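Local coordinates for protein branched-chain-amino-acid aminotransferase (Deinococcus radiodurans, PDB 3UZO) that probably transfers the amino group of leucine, valine and isoleucine to 2-oxoglutarate, with pyridoxal 5'-phosphate as cofactor, at residues Y33-W44 with P161-P171. Sequence-based numbering, arbitrary orientation.
Sequences YIRTDLRYLAHW and PEFIFSVFCVP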
loop_
_atom_site.group_PDB
_atom_site.type_symbol
_atom_site.label_atom_id
_atom_site.label_comp_id
_atom_site.label_asym_id
_atom_site.label_seq_id
_atom_site.Cartn_x
_atom_site.Cartn_y
_atom_site.Cartn_z
ATOM N N TYR A 33 13.466 8.021 -14.822
ATOM C CA TYR A 33 14.681 7.906 -14.035
ATOM C C TYR A 33 15.966 8.029 -14.829
ATOM O O TYR A 33 16.146 7.409 -15.884
ATOM C CB TYR A 33 14.705 6.585 -13.257
ATOM C CG TYR A 33 15.898 6.468 -12.316
ATOM C CD1 TYR A 33 17.098 5.891 -12.739
ATOM C CD2 TYR A 33 15.829 6.961 -11.007
ATOM C CE1 TYR A 33 18.202 5.802 -11.884
ATOM C CE2 TYR A 33 16.930 6.883 -10.142
ATOM C CZ TYR A 33 18.111 6.299 -10.588
ATOM O OH TYR A 33 19.195 6.195 -9.742
ATOM N N ILE A 34 16.856 8.851 -14.297
ATOM C CA ILE A 34 18.177 9.068 -14.856
ATOM C C ILE A 34 19.041 9.043 -13.607
ATOM O O ILE A 34 18.714 9.700 -12.607
ATOM C CB ILE A 34 18.300 10.445 -15.537
ATOM C CG1 ILE A 34 17.457 10.464 -16.815
ATOM C CG2 ILE A 34 19.757 10.739 -15.853
ATOM C CD1 ILE A 34 17.440 11.797 -17.527
ATOM N N ARG A 35 20.125 8.278 -13.638
ATOM C CA ARG A 35 20.975 8.196 -12.467
ATOM C C ARG A 35 21.853 9.421 -12.305
ATOM O O ARG A 35 22.665 9.743 -13.181
ATOM C CB ARG A 35 21.845 6.940 -12.519
ATOM C CG ARG A 35 22.695 6.752 -11.270
ATOM C CD ARG A 35 23.411 5.418 -11.271
ATOM N NE ARG A 35 24.244 5.251 -10.083
ATOM C CZ ARG A 35 24.810 4.102 -9.724
ATOM N NH1 ARG A 35 24.630 3.012 -10.466
ATOM N NH2 ARG A 35 25.548 4.037 -8.621
ATOM N N THR A 36 21.677 10.126 -11.192
ATOM C CA THR A 36 22.513 11.290 -10.945
ATOM C C THR A 36 23.684 10.802 -10.091
ATOM O O THR A 36 23.713 9.640 -9.679
ATOM C CB THR A 36 21.734 12.430 -10.256
ATOM O OG1 THR A 36 21.030 11.912 -9.126
ATOM C CG2 THR A 36 20.728 13.055 -11.241
ATOM N N ASP A 37 24.646 11.671 -9.819
ATOM C CA ASP A 37 25.841 11.254 -9.086
ATOM C C ASP A 37 25.725 10.814 -7.626
ATOM O O ASP A 37 26.162 9.718 -7.263
ATOM C CB ASP A 37 26.915 12.347 -9.194
ATOM C CG ASP A 37 27.328 12.622 -10.639
ATOM O OD1 ASP A 37 27.041 11.776 -11.515
ATOM O OD2 ASP A 37 27.951 13.676 -10.899
ATOM N N LEU A 38 25.135 11.654 -6.788
ATOM C CA LEU A 38 25.052 11.339 -5.373
ATOM C C LEU A 38 23.671 11.507 -4.743
ATOM O O LEU A 38 22.918 12.421 -5.100
ATOM C CB LEU A 38 26.046 12.220 -4.621
ATOM C CG LEU A 38 27.518 12.028 -4.989
ATOM C CD1 LEU A 38 28.336 13.241 -4.526
ATOM C CD2 LEU A 38 28.026 10.745 -4.362
ATOM N N ARG A 39 23.352 10.614 -3.812
ATOM C CA ARG A 39 22.084 10.692 -3.088
ATOM C C ARG A 39 22.343 10.654 -1.583
ATOM O O ARG A 39 23.389 10.160 -1.125
ATOM C CB ARG A 39 21.139 9.556 -3.502
ATOM C CG ARG A 39 21.717 8.154 -3.421
ATOM C CD ARG A 39 21.617 7.466 -4.773
ATOM N NE ARG A 39 22.684 7.902 -5.651
ATOM C CZ ARG A 39 22.547 8.242 -6.927
ATOM N NH1 ARG A 39 21.364 8.213 -7.538
ATOM N NH2 ARG A 39 23.624 8.617 -7.594
ATOM N N TYR A 40 21.383 11.182 -0.825
ATOM C CA TYR A 40 21.456 11.246 0.626
ATOM C C TYR A 40 20.845 9.985 1.245
ATOM O O TYR A 40 19.818 9.480 0.781
ATOM C CB TYR A 40 20.711 12.499 1.105
ATOM C CG TYR A 40 20.658 12.704 2.605
ATOM C CD1 TYR A 40 21.473 13.647 3.232
ATOM C CD2 TYR A 40 19.758 11.986 3.392
ATOM C CE1 TYR A 40 21.390 13.875 4.612
ATOM C CE2 TYR A 40 19.666 12.202 4.771
ATOM C CZ TYR A 40 20.484 13.148 5.371
ATOM O OH TYR A 40 20.385 13.364 6.725
ATOM N N LEU A 41 21.487 9.479 2.292
ATOM C CA LEU A 41 21.010 8.283 2.973
ATOM C C LEU A 41 21.209 8.422 4.476
ATOM O O LEU A 41 22.301 8.773 4.934
ATOM C CB LEU A 41 21.771 7.052 2.470
ATOM C CG LEU A 41 21.397 5.693 3.076
ATOM C CD1 LEU A 41 19.980 5.332 2.685
ATOM C CD2 LEU A 41 22.364 4.622 2.577
ATOM N N ALA A 42 20.150 8.152 5.235
ATOM C CA ALA A 42 20.200 8.226 6.691
ATOM C C ALA A 42 19.540 6.979 7.251
ATOM O O ALA A 42 18.644 6.406 6.635
ATOM C CB ALA A 42 19.485 9.476 7.194
ATOM N N HIS A 43 19.991 6.563 8.427
ATOM C CA HIS A 43 19.474 5.363 9.062
ATOM C C HIS A 43 18.876 5.667 10.426
ATOM O O HIS A 43 19.386 6.505 11.172
ATOM C CB HIS A 43 20.607 4.347 9.249
ATOM C CG HIS A 43 21.289 3.951 7.977
ATOM N ND1 HIS A 43 20.842 2.915 7.183
ATOM C CD2 HIS A 43 22.379 4.458 7.354
ATOM C CE1 HIS A 43 21.629 2.801 6.129
ATOM N NE2 HIS A 43 22.569 3.725 6.208
ATOM N N TRP A 44 17.789 4.976 10.743
ATOM C CA TRP A 44 17.143 5.130 12.033
ATOM C C TRP A 44 17.294 3.793 12.743
ATOM O O TRP A 44 17.082 2.737 12.150
ATOM C CB TRP A 44 15.656 5.443 11.880
ATOM C CG TRP A 44 14.979 5.787 13.182
ATOM C CD1 TRP A 44 14.739 7.040 13.680
ATOM C CD2 TRP A 44 14.423 4.866 14.134
ATOM N NE1 TRP A 44 14.062 6.954 14.875
ATOM C CE2 TRP A 44 13.857 5.632 15.179
ATOM C CE3 TRP A 44 14.349 3.467 14.206
ATOM C CZ2 TRP A 44 13.216 5.045 16.285
ATOM C CZ3 TRP A 44 13.713 2.883 15.309
ATOM C CH2 TRP A 44 13.156 3.676 16.331
ATOM N N PRO A 161 11.772 -2.414 12.834
ATOM C CA PRO A 161 12.691 -2.124 13.939
ATOM C C PRO A 161 13.674 -1.031 13.528
ATOM O O PRO A 161 14.298 -0.385 14.371
ATOM C CB PRO A 161 13.387 -3.461 14.161
ATOM C CG PRO A 161 13.480 -4.002 12.761
ATOM C CD PRO A 161 12.090 -3.716 12.217
ATOM N N GLU A 162 13.817 -0.842 12.220
ATOM C CA GLU A 162 14.720 0.165 11.689
ATOM C C GLU A 162 14.116 0.825 10.456
ATOM O O GLU A 162 13.171 0.307 9.858
ATOM C CB GLU A 162 16.066 -0.467 11.323
ATOM C CG GLU A 162 16.742 -1.191 12.474
ATOM C CD GLU A 162 18.114 -1.714 12.102
ATOM O OE1 GLU A 162 18.652 -2.551 12.857
ATOM O OE2 GLU A 162 18.658 -1.283 11.062
ATOM N N PHE A 163 14.655 1.981 10.090
ATOM C CA PHE A 163 14.161 2.695 8.922
ATOM C C PHE A 163 15.288 3.373 8.169
ATOM O O PHE A 163 16.369 3.627 8.712
ATOM C CB PHE A 163 13.140 3.766 9.328
ATOM C CG PHE A 163 12.001 3.242 10.150
ATOM C CD1 PHE A 163 12.157 3.006 11.514
ATOM C CD2 PHE A 163 10.776 2.953 9.553
ATOM C CE1 PHE A 163 11.109 2.485 12.272
ATOM C CE2 PHE A 163 9.727 2.432 10.300
ATOM C CZ PHE A 163 9.892 2.195 11.661
ATOM N N ILE A 164 15.022 3.658 6.902
ATOM C CA ILE A 164 15.969 4.364 6.069
ATOM C C ILE A 164 15.261 5.598 5.510
ATOM O O ILE A 164 14.069 5.555 5.174
ATOM C CB ILE A 164 16.459 3.491 4.891
ATOM C CG1 ILE A 164 17.513 2.495 5.378
ATOM C CG2 ILE A 164 16.994 4.382 3.780
ATOM C CD1 ILE A 164 18.067 1.592 4.280
ATOM N N PHE A 165 15.988 6.704 5.460
ATOM C CA PHE A 165 15.473 7.946 4.892
ATOM C C PHE A 165 16.475 8.273 3.807
ATOM O O PHE A 165 17.678 8.326 4.070
ATOM C CB PHE A 165 15.459 9.088 5.904
ATOM C CG PHE A 165 15.299 10.453 5.272
ATOM C CD1 PHE A 165 14.263 10.706 4.375
ATOM C CD2 PHE A 165 16.165 11.497 5.602
ATOM C CE1 PHE A 165 14.087 11.972 3.818
ATOM C CE2 PHE A 165 15.997 12.773 5.051
ATOM C CZ PHE A 165 14.954 13.010 4.157
ATOM N N SER A 166 15.991 8.491 2.590
ATOM C CA SER A 166 16.896 8.785 1.490
ATOM C C SER A 166 16.313 9.836 0.566
ATOM O O SER A 166 15.093 10.009 0.492
ATOM C CB SER A 166 17.184 7.495 0.703
ATOM O OG SER A 166 18.074 7.712 -0.376
ATOM N N VAL A 167 17.194 10.557 -0.114
ATOM C CA VAL A 167 16.765 11.564 -1.073
ATOM C C VAL A 167 17.652 11.489 -2.304
ATOM O O VAL A 167 18.875 11.635 -2.196
ATOM C CB VAL A 167 16.865 13.028 -0.527
ATOM C CG1 VAL A 167 16.258 13.996 -1.564
ATOM C CG2 VAL A 167 16.123 13.166 0.789
ATOM N N PHE A 168 17.053 11.216 -3.461
ATOM C CA PHE A 168 17.815 11.204 -4.708
ATOM C C PHE A 168 17.119 12.193 -5.629
ATOM O O PHE A 168 15.972 12.595 -5.371
ATOM C CB PHE A 168 17.907 9.794 -5.330
ATOM C CG PHE A 168 16.601 9.225 -5.819
ATOM C CD1 PHE A 168 16.111 9.543 -7.091
ATOM C CD2 PHE A 168 15.895 8.316 -5.039
ATOM C CE1 PHE A 168 14.936 8.953 -7.578
ATOM C CE2 PHE A 168 14.712 7.718 -5.516
ATOM C CZ PHE A 168 14.239 8.039 -6.790
ATOM N N CYS A 169 17.819 12.635 -6.664
ATOM C CA CYS A 169 17.235 13.600 -7.584
ATOM C C CYS A 169 17.332 13.117 -9.018
ATOM O O CYS A 169 18.151 12.262 -9.340
ATOM C CB CYS A 169 17.917 14.967 -7.436
ATOM S SG CYS A 169 19.661 14.999 -7.908
ATOM N N VAL A 170 16.480 13.675 -9.869
ATOM C CA VAL A 170 16.420 13.313 -11.283
ATOM C C VAL A 170 16.006 14.538 -12.092
ATOM O O VAL A 170 14.979 15.154 -11.810
ATOM C CB VAL A 170 15.352 12.207 -11.534
ATOM C CG1 VAL A 170 15.324 11.819 -13.022
ATOM C CG2 VAL A 170 15.636 10.988 -10.668
ATOM N N PRO A 171 16.809 14.923 -13.095
ATOM C CA PRO A 171 16.420 16.089 -13.896
ATOM C C PRO A 171 15.174 15.673 -14.677
ATOM O O PRO A 171 15.123 14.559 -15.201
ATOM C CB PRO A 171 17.630 16.299 -14.804
ATOM C CG PRO A 171 18.147 14.885 -14.994
ATOM C CD PRO A 171 18.057 14.319 -13.597
HETATM O O HOH W 1 19.111 9.553 -9.709
HETATM O O HOH W 2 20.588 11.724 -6.545
#
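Tyr40, Ala42 and Trp44 face Val167, Phe165 and Phe163 as the hydrogen-bonded pairs of an antiparallel ladder joining strands 39-45 and 162-172. Each pair exchanges two N-H...O bonds; Phe163 N to Trp44 O, at 3.3 Å, is long. Tyr40 O takes a second donor besides Val167 N: with chi1 -179° setting OG on the side of its own carbonyl carbon, Ser166 reaches across to Tyr40 O at 2.7 Å, nearly in line with that C=O.

Beyond the Tyr40–Val167 pair, water replaces backbone pairing. Thr36 OG1 donates to Cys169 O at 2.9 Å. One water bridges Ile34 O, Thr36 N and Cys169 O; another links Thr36 OG1, Leu38 O and Cys169 N, so both polar backbone atoms of Cys169 are satisfied.

Aromatic packing dominates the face bearing Trp44. The CD1 edge of Phe163 meets the face of the indole six-membered ring, planes at 78°, in an offset edge-to-face pair. The Tyr40 and Phe165 rings lie oblique, planes at 62°; Tyr40 OH hydrogen-bonds Gln117. On the other face Leu41 CD1 lies 3.3 Å from Ile164 CG2, closer than usual van der Waals contact. Past the last bridged pair, Tyr33 turns its edge toward the face of Phe168, again offset.

Phe168 also packs on glutamate-binding Arg145, its side chain about 9 Å from that of the bound glutamate; Tyr33 OH hydrogen-bonds and Arg39 NH1 salt-bridges Glu64 OE2 of the second subunit. Backbone bonds and apolar side chains thus hold the strands, giving way to water and Thr36 OG1 at the Ile34–Cys169 end, while Tyr33 and Phe168 lie near substrate and dimer interface.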